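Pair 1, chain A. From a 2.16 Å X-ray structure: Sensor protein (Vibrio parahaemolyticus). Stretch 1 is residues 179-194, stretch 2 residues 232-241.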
# COMPACT_ATOMS: atom_id res chain seq x y z
N GLU A 179 -13.89 9.93 0.62
CA GLU A 179 -14.31 8.70 -0.03
C GLU A 179 -13.07 8.08 -0.84
O GLU A 179 -12.86 6.85 -0.87
CB GLU A 179 -15.37 9.04 -1.08
CG GLU A 179 -15.57 7.79 -1.83
CD GLU A 179 -16.73 7.78 -2.75
OE1 GLU A 179 -16.95 8.84 -3.38
OE2 GLU A 179 -17.42 6.66 -2.95
N ALA A 180 -12.37 8.97 -1.60
CA ALA A 180 -11.27 8.58 -2.41
C ALA A 180 -10.21 7.76 -1.62
O ALA A 180 -9.81 6.73 -2.16
CB ALA A 180 -10.55 9.76 -3.11
N ARG A 181 -9.89 8.02 -0.32
CA ARG A 181 -8.80 7.26 0.24
C ARG A 181 -9.29 5.92 0.68
O ARG A 181 -8.50 5.13 1.25
CB ARG A 181 -8.21 8.04 1.35
CG ARG A 181 -9.22 8.02 2.39
CD ARG A 181 -9.22 9.18 3.28
NE ARG A 181 -8.39 9.01 4.41
CZ ARG A 181 -8.48 9.48 5.64
NH1 ARG A 181 -9.37 10.18 6.25
NH2 ARG A 181 -7.22 9.65 6.23
N THR A 182 -10.59 5.58 0.46
CA THR A 182 -11.05 4.25 0.93
C THR A 182 -11.32 3.42 -0.32
O THR A 182 -11.64 2.31 -0.20
CB THR A 182 -12.44 4.22 1.64
OG1 THR A 182 -13.46 4.60 0.67
CG2 THR A 182 -12.48 5.17 2.88
N LEU A 183 -11.15 3.92 -1.47
CA LEU A 183 -11.51 3.12 -2.65
C LEU A 183 -10.41 2.10 -3.00
O LEU A 183 -9.16 2.37 -2.86
CB LEU A 183 -11.67 4.03 -3.92
CG LEU A 183 -12.73 5.18 -3.93
CD1 LEU A 183 -12.81 5.97 -5.31
CD2 LEU A 183 -14.16 4.40 -3.69
N THR A 184 -10.89 0.93 -3.48
CA THR A 184 -9.95 -0.10 -3.89
C THR A 184 -10.13 -0.28 -5.41
O THR A 184 -9.58 -1.20 -6.01
CB THR A 184 -10.23 -1.48 -3.21
OG1 THR A 184 -11.60 -1.77 -3.49
CG2 THR A 184 -10.12 -1.51 -1.67
N ASN A 185 -10.86 0.58 -6.08
CA ASN A 185 -10.99 0.32 -7.54
C ASN A 185 -10.34 1.42 -8.26
O ASN A 185 -10.73 2.55 -8.04
CB ASN A 185 -12.50 0.28 -7.94
CG ASN A 185 -12.71 0.17 -9.49
OD1 ASN A 185 -12.47 1.10 -10.27
ND2 ASN A 185 -13.18 -1.02 -9.92
N VAL A 186 -9.50 1.15 -9.24
CA VAL A 186 -8.78 2.20 -9.83
C VAL A 186 -9.48 3.14 -10.75
O VAL A 186 -9.06 4.34 -10.85
CB VAL A 186 -7.52 1.66 -10.51
CG1 VAL A 186 -7.86 1.06 -11.91
CG2 VAL A 186 -6.52 2.73 -10.80
N ASP A 187 -10.54 2.68 -11.45
CA ASP A 187 -11.28 3.64 -12.31
C ASP A 187 -12.06 4.62 -11.38
O ASP A 187 -12.25 5.72 -11.71
CB ASP A 187 -12.33 2.82 -13.18
CG ASP A 187 -11.58 1.73 -14.07
OD1 ASP A 187 -11.81 0.54 -13.90
OD2 ASP A 187 -10.71 2.05 -14.90
N ARG A 188 -12.55 4.13 -10.26
CA ARG A 188 -13.22 4.99 -9.35
C ARG A 188 -12.32 6.07 -8.79
O ARG A 188 -12.78 7.25 -8.65
CB ARG A 188 -13.75 4.17 -8.22
CG ARG A 188 -15.19 3.92 -8.45
CD ARG A 188 -15.82 5.41 -8.65
NE ARG A 188 -16.23 5.99 -7.36
CZ ARG A 188 -17.10 6.98 -7.27
NH1 ARG A 188 -17.65 7.51 -8.43
NH2 ARG A 188 -17.49 7.36 -6.03
N ILE A 189 -11.05 5.68 -8.48
CA ILE A 189 -10.06 6.68 -7.96
C ILE A 189 -9.91 7.77 -9.02
O ILE A 189 -10.02 8.94 -8.72
CB ILE A 189 -8.68 6.08 -7.61
CG1 ILE A 189 -8.87 5.18 -6.41
CG2 ILE A 189 -7.59 7.28 -7.37
CD1 ILE A 189 -7.64 4.16 -6.32
N GLN A 190 -9.73 7.42 -10.26
CA GLN A 190 -9.54 8.47 -11.27
C GLN A 190 -10.75 9.38 -11.56
O GLN A 190 -10.64 10.52 -11.96
CB GLN A 190 -9.15 7.75 -12.58
CG GLN A 190 -7.94 6.88 -12.31
CD GLN A 190 -7.25 6.40 -13.64
OE1 GLN A 190 -7.55 5.35 -14.23
NE2 GLN A 190 -6.38 7.24 -14.13
N GLN A 191 -11.92 8.78 -11.47
CA GLN A 191 -13.12 9.56 -11.65
C GLN A 191 -13.32 10.62 -10.50
O GLN A 191 -13.75 11.78 -10.72
CB GLN A 191 -14.13 8.56 -11.50
CG GLN A 191 -15.25 8.79 -12.26
CD GLN A 191 -15.90 7.42 -12.31
OE1 GLN A 191 -15.48 6.57 -13.17
NE2 GLN A 191 -16.85 7.12 -11.31
N ILE A 192 -12.94 10.21 -9.25
CA ILE A 192 -13.12 11.15 -8.11
C ILE A 192 -12.12 12.16 -8.26
O ILE A 192 -12.38 13.32 -8.08
CB ILE A 192 -12.91 10.49 -6.76
CG1 ILE A 192 -14.12 9.66 -6.58
CG2 ILE A 192 -13.13 11.58 -5.65
CD1 ILE A 192 -14.39 9.44 -5.08
N GLN A 193 -10.95 11.78 -8.76
CA GLN A 193 -9.96 12.84 -8.98
C GLN A 193 -10.46 13.93 -9.98
O GLN A 193 -10.15 15.14 -9.85
CB GLN A 193 -8.72 12.19 -9.62
CG GLN A 193 -7.61 13.11 -10.05
CD GLN A 193 -6.34 12.25 -10.60
OE1 GLN A 193 -6.47 11.13 -11.18
NE2 GLN A 193 -5.15 12.82 -10.44
N THR A 194 -11.09 13.50 -11.11
CA THR A 194 -11.36 14.60 -12.10
C THR A 194 -12.67 15.32 -11.56
O THR A 194 -12.84 16.52 -11.67
CB THR A 194 -11.56 14.11 -13.61
OG1 THR A 194 -12.90 13.60 -13.72
CG2 THR A 194 -10.71 13.07 -13.99
N VAL A 232 -2.43 14.48 -3.92
CA VAL A 232 -2.82 13.23 -3.10
C VAL A 232 -3.50 12.15 -4.01
O VAL A 232 -3.41 10.95 -3.79
CB VAL A 232 -3.70 13.64 -1.98
CG1 VAL A 232 -5.14 13.89 -2.51
CG2 VAL A 232 -3.80 12.51 -0.97
N PHE A 233 -4.21 12.52 -5.10
CA PHE A 233 -4.83 11.53 -5.91
C PHE A 233 -3.68 10.76 -6.71
O PHE A 233 -3.87 9.57 -7.02
CB PHE A 233 -5.78 12.22 -6.97
CG PHE A 233 -7.07 12.72 -6.33
CD1 PHE A 233 -8.09 11.83 -6.00
CD2 PHE A 233 -7.15 14.09 -6.03
CE1 PHE A 233 -9.18 12.32 -5.38
CE2 PHE A 233 -8.25 14.62 -5.38
CZ PHE A 233 -9.28 13.76 -5.05
N THR A 234 -2.52 11.36 -7.01
CA THR A 234 -1.62 10.49 -7.74
C THR A 234 -0.98 9.63 -6.68
O THR A 234 -0.58 8.56 -7.04
CB THR A 234 -0.51 11.19 -8.49
OG1 THR A 234 0.28 11.80 -7.50
CG2 THR A 234 -1.04 12.43 -9.27
N ILE A 235 -0.99 9.94 -5.36
CA ILE A 235 -0.37 9.01 -4.34
C ILE A 235 -1.38 7.85 -4.11
O ILE A 235 -1.00 6.65 -3.95
CB ILE A 235 -0.05 9.73 -3.03
CG1 ILE A 235 0.94 10.93 -3.39
CG2 ILE A 235 0.69 8.70 -2.14
CD1 ILE A 235 1.18 11.87 -2.12
N LEU A 236 -2.69 8.17 -4.24
CA LEU A 236 -3.72 7.11 -4.11
C LEU A 236 -3.55 6.10 -5.26
O LEU A 236 -3.77 4.83 -5.02
CB LEU A 236 -5.19 7.63 -4.12
CG LEU A 236 -5.43 8.31 -2.74
CD1 LEU A 236 -6.83 9.12 -2.97
CD2 LEU A 236 -5.75 7.28 -1.62
N LEU A 237 -3.19 6.60 -6.46
CA LEU A 237 -2.97 5.62 -7.55
C LEU A 237 -1.69 4.77 -7.29
O LEU A 237 -1.70 3.56 -7.64
CB LEU A 237 -2.86 6.27 -9.00
CG LEU A 237 -4.19 7.15 -9.15
CD1 LEU A 237 -4.14 8.27 -10.19
CD2 LEU A 237 -5.36 6.13 -9.59
N GLN A 238 -0.61 5.40 -6.73
CA GLN A 238 0.54 4.60 -6.49
C GLN A 238 0.18 3.55 -5.40
O GLN A 238 0.69 2.51 -5.47
CB GLN A 238 1.68 5.51 -5.96
CG GLN A 238 2.19 6.34 -7.18
CD GLN A 238 2.87 7.69 -6.62
OE1 GLN A 238 2.78 8.00 -5.44
NE2 GLN A 238 3.43 8.44 -7.45
N GLN A 239 -0.62 3.90 -4.37
CA GLN A 239 -0.90 2.98 -3.31
C GLN A 239 -1.76 1.88 -4.04
O GLN A 239 -1.59 0.69 -3.71
CB GLN A 239 -1.82 3.62 -2.25
CG GLN A 239 -2.42 2.68 -1.34
CD GLN A 239 -3.15 3.45 -0.22
OE1 GLN A 239 -4.36 3.92 -0.42
NE2 GLN A 239 -2.53 3.54 0.94
N TYR A 240 -2.64 2.23 -4.98
CA TYR A 240 -3.41 1.08 -5.59
C TYR A 240 -2.42 0.07 -6.29
O TYR A 240 -2.53 -1.10 -6.12
CB TYR A 240 -4.39 1.58 -6.67
CG TYR A 240 -4.97 0.51 -7.53
CD1 TYR A 240 -6.13 -0.16 -7.10
CD2 TYR A 240 -4.42 0.20 -8.75
CE1 TYR A 240 -6.81 -1.13 -7.95
CE2 TYR A 240 -5.02 -0.87 -9.57
CZ TYR A 240 -6.22 -1.50 -9.16
OH TYR A 240 -6.75 -2.61 -9.82
N GLU A 241 -1.55 0.58 -7.15
CA GLU A 241 -0.57 -0.24 -7.90
C GLU A 241 0.35 -1.01 -6.91
O GLU A 241 0.58 -2.17 -7.13
CB GLU A 241 0.38 0.57 -8.80
CG GLU A 241 -0.36 1.55 -9.52
CD GLU A 241 0.54 2.72 -10.35
OE1 GLU A 241 1.30 3.62 -9.85
OE2 GLU A 241 0.40 2.71 -11.59
O HOH W 1 -5.73 5.48 1.67
O HOH W 2 -9.36 -1.33 -10.13

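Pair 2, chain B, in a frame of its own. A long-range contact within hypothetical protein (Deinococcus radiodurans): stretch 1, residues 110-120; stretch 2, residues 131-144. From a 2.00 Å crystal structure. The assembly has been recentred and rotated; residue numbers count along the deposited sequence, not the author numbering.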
# COMPACT_ATOMS: atom_id res chain seq x y z
N GLU B 110 -1.63 11.97 24.05
CA GLU B 110 -2.38 11.08 24.92
C GLU B 110 -3.86 11.00 24.53
O GLU B 110 -4.46 9.93 24.59
CB GLU B 110 -2.25 11.47 26.40
CG GLU B 110 -3.01 10.51 27.30
CD GLU B 110 -2.64 10.55 28.77
OE1 GLU B 110 -1.95 11.50 29.20
OE2 GLU B 110 -3.07 9.64 29.52
N GLN B 111 -4.44 12.12 24.14
CA GLN B 111 -5.85 12.17 23.76
C GLN B 111 -6.08 11.30 22.53
O GLN B 111 -7.06 10.57 22.43
CB GLN B 111 -6.29 13.61 23.50
CG GLN B 111 -6.32 14.51 24.73
CD GLN B 111 -4.98 15.04 25.20
OE1 GLN B 111 -3.95 14.94 24.52
NE2 GLN B 111 -5.00 15.62 26.39
N ALA B 112 -5.12 11.33 21.61
CA ALA B 112 -5.14 10.54 20.39
C ALA B 112 -5.03 9.07 20.74
O ALA B 112 -5.81 8.27 20.24
CB ALA B 112 -4.04 10.99 19.43
N PHE B 113 -4.12 8.72 21.65
CA PHE B 113 -3.98 7.35 22.12
C PHE B 113 -5.31 6.82 22.67
O PHE B 113 -5.76 5.73 22.32
CB PHE B 113 -2.89 7.15 23.17
CG PHE B 113 -2.88 5.73 23.70
CD1 PHE B 113 -2.33 4.71 22.95
CD2 PHE B 113 -3.53 5.40 24.88
CE1 PHE B 113 -2.40 3.40 23.37
CE2 PHE B 113 -3.60 4.10 25.32
CZ PHE B 113 -3.04 3.10 24.57
N ASP B 114 -5.94 7.62 23.52
CA ASP B 114 -7.16 7.17 24.19
C ASP B 114 -8.31 6.93 23.21
O ASP B 114 -9.05 5.96 23.31
CB ASP B 114 -7.64 8.21 25.20
CG ASP B 114 -6.80 8.23 26.46
OD1 ASP B 114 -6.18 7.20 26.82
OD2 ASP B 114 -6.75 9.27 27.15
N LEU B 115 -8.44 7.87 22.27
CA LEU B 115 -9.40 7.75 21.19
C LEU B 115 -9.09 6.56 20.29
O LEU B 115 -10.01 5.87 19.85
CB LEU B 115 -9.43 9.01 20.33
CG LEU B 115 -10.71 9.69 19.88
CD1 LEU B 115 -10.56 10.07 18.42
CD2 LEU B 115 -12.06 9.02 20.13
N PHE B 116 -7.82 6.37 19.95
CA PHE B 116 -7.46 5.18 19.17
C PHE B 116 -7.82 3.86 19.86
O PHE B 116 -8.41 2.95 19.26
CB PHE B 116 -5.97 5.21 18.79
CG PHE B 116 -5.53 3.98 18.08
CD1 PHE B 116 -5.85 3.81 16.74
CD2 PHE B 116 -4.82 3.01 18.74
CE1 PHE B 116 -5.48 2.66 16.08
CE2 PHE B 116 -4.44 1.86 18.08
CZ PHE B 116 -4.78 1.68 16.76
N ALA B 117 -7.46 3.73 21.13
CA ALA B 117 -7.76 2.54 21.90
C ALA B 117 -9.27 2.28 21.94
O ALA B 117 -9.72 1.15 21.73
CB ALA B 117 -7.18 2.65 23.31
N ALA B 118 -10.05 3.35 22.08
CA ALA B 118 -11.51 3.22 22.11
C ALA B 118 -12.04 2.75 20.77
O ALA B 118 -13.01 2.00 20.70
CB ALA B 118 -12.16 4.54 22.50
N SER B 119 -11.39 3.17 19.69
CA SER B 119 -11.78 2.76 18.35
C SER B 119 -11.64 1.26 18.21
O SER B 119 -12.52 0.62 17.64
CB SER B 119 -11.02 3.55 17.26
OG SER B 119 -9.78 2.97 16.94
N LEU B 120 -10.55 0.69 18.71
CA LEU B 120 -10.36 -0.75 18.70
C LEU B 120 -11.37 -1.51 19.57
O LEU B 120 -11.89 -2.54 19.15
CB LEU B 120 -8.94 -1.11 19.14
CG LEU B 120 -7.79 -0.65 18.24
CD1 LEU B 120 -6.51 -1.31 18.69
CD2 LEU B 120 -8.03 -0.84 16.76
N TRP B 131 -19.17 1.52 11.08
CA TRP B 131 -19.63 2.80 11.59
C TRP B 131 -18.70 3.31 12.69
O TRP B 131 -18.42 4.51 12.78
CB TRP B 131 -21.10 2.79 12.06
CG TRP B 131 -21.58 4.16 12.41
CD1 TRP B 131 -22.00 4.58 13.63
CD2 TRP B 131 -21.66 5.29 11.55
NE1 TRP B 131 -22.32 5.91 13.58
CE2 TRP B 131 -22.13 6.38 12.31
CE3 TRP B 131 -21.38 5.51 10.19
CZ2 TRP B 131 -22.32 7.65 11.78
CZ3 TRP B 131 -21.52 6.77 9.68
CH2 TRP B 131 -22.03 7.82 10.46
N VAL B 132 -18.23 2.41 13.54
CA VAL B 132 -17.23 2.79 14.54
C VAL B 132 -16.03 3.42 13.83
O VAL B 132 -15.55 4.48 14.21
CB VAL B 132 -16.81 1.61 15.42
CG1 VAL B 132 -15.77 1.99 16.45
CG2 VAL B 132 -18.01 1.02 16.18
N ALA B 133 -15.55 2.76 12.78
CA ALA B 133 -14.35 3.24 12.10
C ALA B 133 -14.56 4.57 11.40
O ALA B 133 -13.68 5.43 11.48
CB ALA B 133 -13.82 2.18 11.13
N LEU B 134 -15.70 4.78 10.74
CA LEU B 134 -16.06 6.07 10.17
C LEU B 134 -16.01 7.17 11.22
O LEU B 134 -15.36 8.20 11.06
CB LEU B 134 -17.40 6.08 9.45
CG LEU B 134 -17.30 5.72 7.98
CD1 LEU B 134 -18.69 5.51 7.43
CD2 LEU B 134 -16.48 6.71 7.13
N VAL B 135 -16.69 6.92 12.33
CA VAL B 135 -16.83 7.91 13.38
C VAL B 135 -15.48 8.26 14.00
O VAL B 135 -15.17 9.43 14.17
CB VAL B 135 -17.83 7.44 14.45
CG1 VAL B 135 -17.75 8.31 15.68
CG2 VAL B 135 -19.21 7.46 13.86
N MET B 136 -14.68 7.24 14.27
CA MET B 136 -13.43 7.38 14.98
C MET B 136 -12.37 8.00 14.08
O MET B 136 -11.61 8.87 14.50
CB MET B 136 -12.97 6.01 15.50
CG MET B 136 -13.93 5.45 16.56
SD MET B 136 -14.04 6.49 18.01
CE MET B 136 -12.69 6.01 18.82
N SER B 137 -12.36 7.60 12.81
CA SER B 137 -11.43 8.19 11.87
C SER B 137 -11.68 9.71 11.68
O SER B 137 -10.74 10.52 11.76
CB SER B 137 -11.34 7.27 10.64
OG SER B 137 -12.44 7.54 9.79
N TYR B 138 -12.94 10.13 11.58
CA TYR B 138 -13.25 11.56 11.49
C TYR B 138 -12.93 12.30 12.78
O TYR B 138 -12.36 13.40 12.77
CB TYR B 138 -14.71 11.79 11.06
CG TYR B 138 -14.96 11.82 9.58
CD1 TYR B 138 -15.09 10.65 8.85
CD2 TYR B 138 -15.05 13.04 8.88
CE1 TYR B 138 -15.30 10.69 7.49
CE2 TYR B 138 -15.31 13.08 7.52
CZ TYR B 138 -15.42 11.89 6.82
OH TYR B 138 -15.67 11.86 5.47
N LYS B 139 -13.23 11.67 13.91
CA LYS B 139 -12.89 12.24 15.20
C LYS B 139 -11.40 12.48 15.37
O LYS B 139 -11.00 13.51 15.90
CB LYS B 139 -13.41 11.41 16.37
CG LYS B 139 -13.42 12.17 17.68
CD LYS B 139 -14.65 13.04 17.90
CE LYS B 139 -14.52 13.80 19.22
NZ LYS B 139 -15.39 14.99 19.29
N LEU B 140 -10.57 11.54 14.90
CA LEU B 140 -9.13 11.71 15.01
C LEU B 140 -8.63 12.90 14.19
O LEU B 140 -7.59 13.45 14.50
CB LEU B 140 -8.38 10.44 14.59
CG LEU B 140 -8.45 9.25 15.54
CD1 LEU B 140 -8.23 7.89 14.87
CD2 LEU B 140 -7.52 9.45 16.72
N LEU B 141 -9.32 13.30 13.12
CA LEU B 141 -8.95 14.52 12.41
C LEU B 141 -8.82 15.75 13.30
O LEU B 141 -7.96 16.60 13.07
CB LEU B 141 -9.94 14.83 11.28
CG LEU B 141 -10.23 13.76 10.23
CD1 LEU B 141 -11.32 14.20 9.26
CD2 LEU B 141 -8.96 13.49 9.47
N GLY B 142 -9.67 15.85 14.32
CA GLY B 142 -9.61 16.94 15.27
C GLY B 142 -8.39 16.97 16.17
O GLY B 142 -8.13 17.99 16.79
N LEU B 143 -7.65 15.87 16.26
CA LEU B 143 -6.49 15.84 17.14
C LEU B 143 -5.16 15.93 16.40
O LEU B 143 -4.10 15.99 17.00
CB LEU B 143 -6.51 14.56 17.96
CG LEU B 143 -7.75 14.34 18.83
CD1 LEU B 143 -7.71 12.95 19.43
CD2 LEU B 143 -7.84 15.40 19.90
N ALA B 144 -5.24 15.97 15.08
CA ALA B 144 -4.06 15.83 14.24
C ALA B 144 -3.75 17.20 13.65
O ALA B 144 -4.40 18.19 13.99
CB ALA B 144 -4.33 14.76 13.19

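Both pairs set two helices side by side and nearly antiparallel. In pair 1 the axes of helices 186-194 and 232-241 approach to 10.1 Å at 178°; in pair 2 the axes of helix 110-120 and the helix that includes residues 131-139 approach to 10.0 Å at 173°. Superposed on the backbone of 14 central residues, the pairs agree to 0.4 Å. An axis separation of this size leaves room for medium-sized side chains between the helices, and in both pairs the contact is made without a direct hydrogen bond across it.

The central match is Ile189(A) with Leu115(B), each pointing toward the partner helix. Ile189(A) is a knob among Phe233(A), Leu236(A), Leu237(A) and Tyr240(A); its CG2 lies 3.4 Å from Leu237(A) CD2. Leu115(B) meets the matching four positions, Met136(B), Lys139(B), Leu140(B) and Leu143(B), with its CD1 3.5 Å from Leu140(B) CD2. A branched aliphatic residue suits this place because its methyls can reach several neighbours at once. The facing leucines, Leu237(A) and Leu140(B), match closely, their side-chain centres 0.5 Å apart. Both have CA-to-CB bonds directed sideways, yet their ends come nearer the other helix, as a flexible leucine allows.

At the next matched site the chemistry differs. Phe233(A) and Met136(B) both point toward the opposing helix. The flat phenylalanine ring carries Gln193(A) CA over one face, 3.8 Å from the ring centroid, a CH-pi contact. Methionine has no face to offer; its slim, flexible chain, m at all three chi angles, brings CE within 3.4 Å of Ser119(B) CB and 4.0 Å of Ala118(B) CB. The residues opposite differ too. Gln193(A) is extended, its NE2 3.6 Å from Phe233(A) CB and its OE1 3.8 Å from Leu237(A) CD1, so its length spans from Phe233(A) to Leu237(A). Its counterpart Ser119(B) is compact, and its hydroxyl is satisfied within its own helix by donating from OG to Phe116(B) O at 2.7 Å.

Leu236(A) and Lys139(B) share a position with unlike ends. The leucine is wholly apolar, and its CB lies 4.1 Å from Ile189(A) CG2. The lysine lends its aliphatic stem, with CG 3.6 Å from Leu115(B) CD1, while its end leads away and NZ is bonded elsewhere in the structure.

Toward the other end, Val186(A) matches Ala112(B), and Tyr240(A) matches Leu143(B); the CA atoms of Tyr240(A) and Leu143(B) lie 1.2 Å apart after superposition. Val186(A) CB sits 3.6 Å from the centroid of the tyrosine ring, over its face, and a water accepts from Val186(A) N at 2.6 Å and forms a weak hydrogen bond with Tyr240(A) OH at 2.9 Å. The broad ring thus combines apolar packing with a polar tip. In pair 2 the smaller alanine meets a smaller, purely apolar partner: Ala112(B) CA is 3.7 Å from Leu143(B) CD1. The whole contacts bury 645 and 479 Å², the first including residues before Asn185(A) that have no counterpart in pair 2.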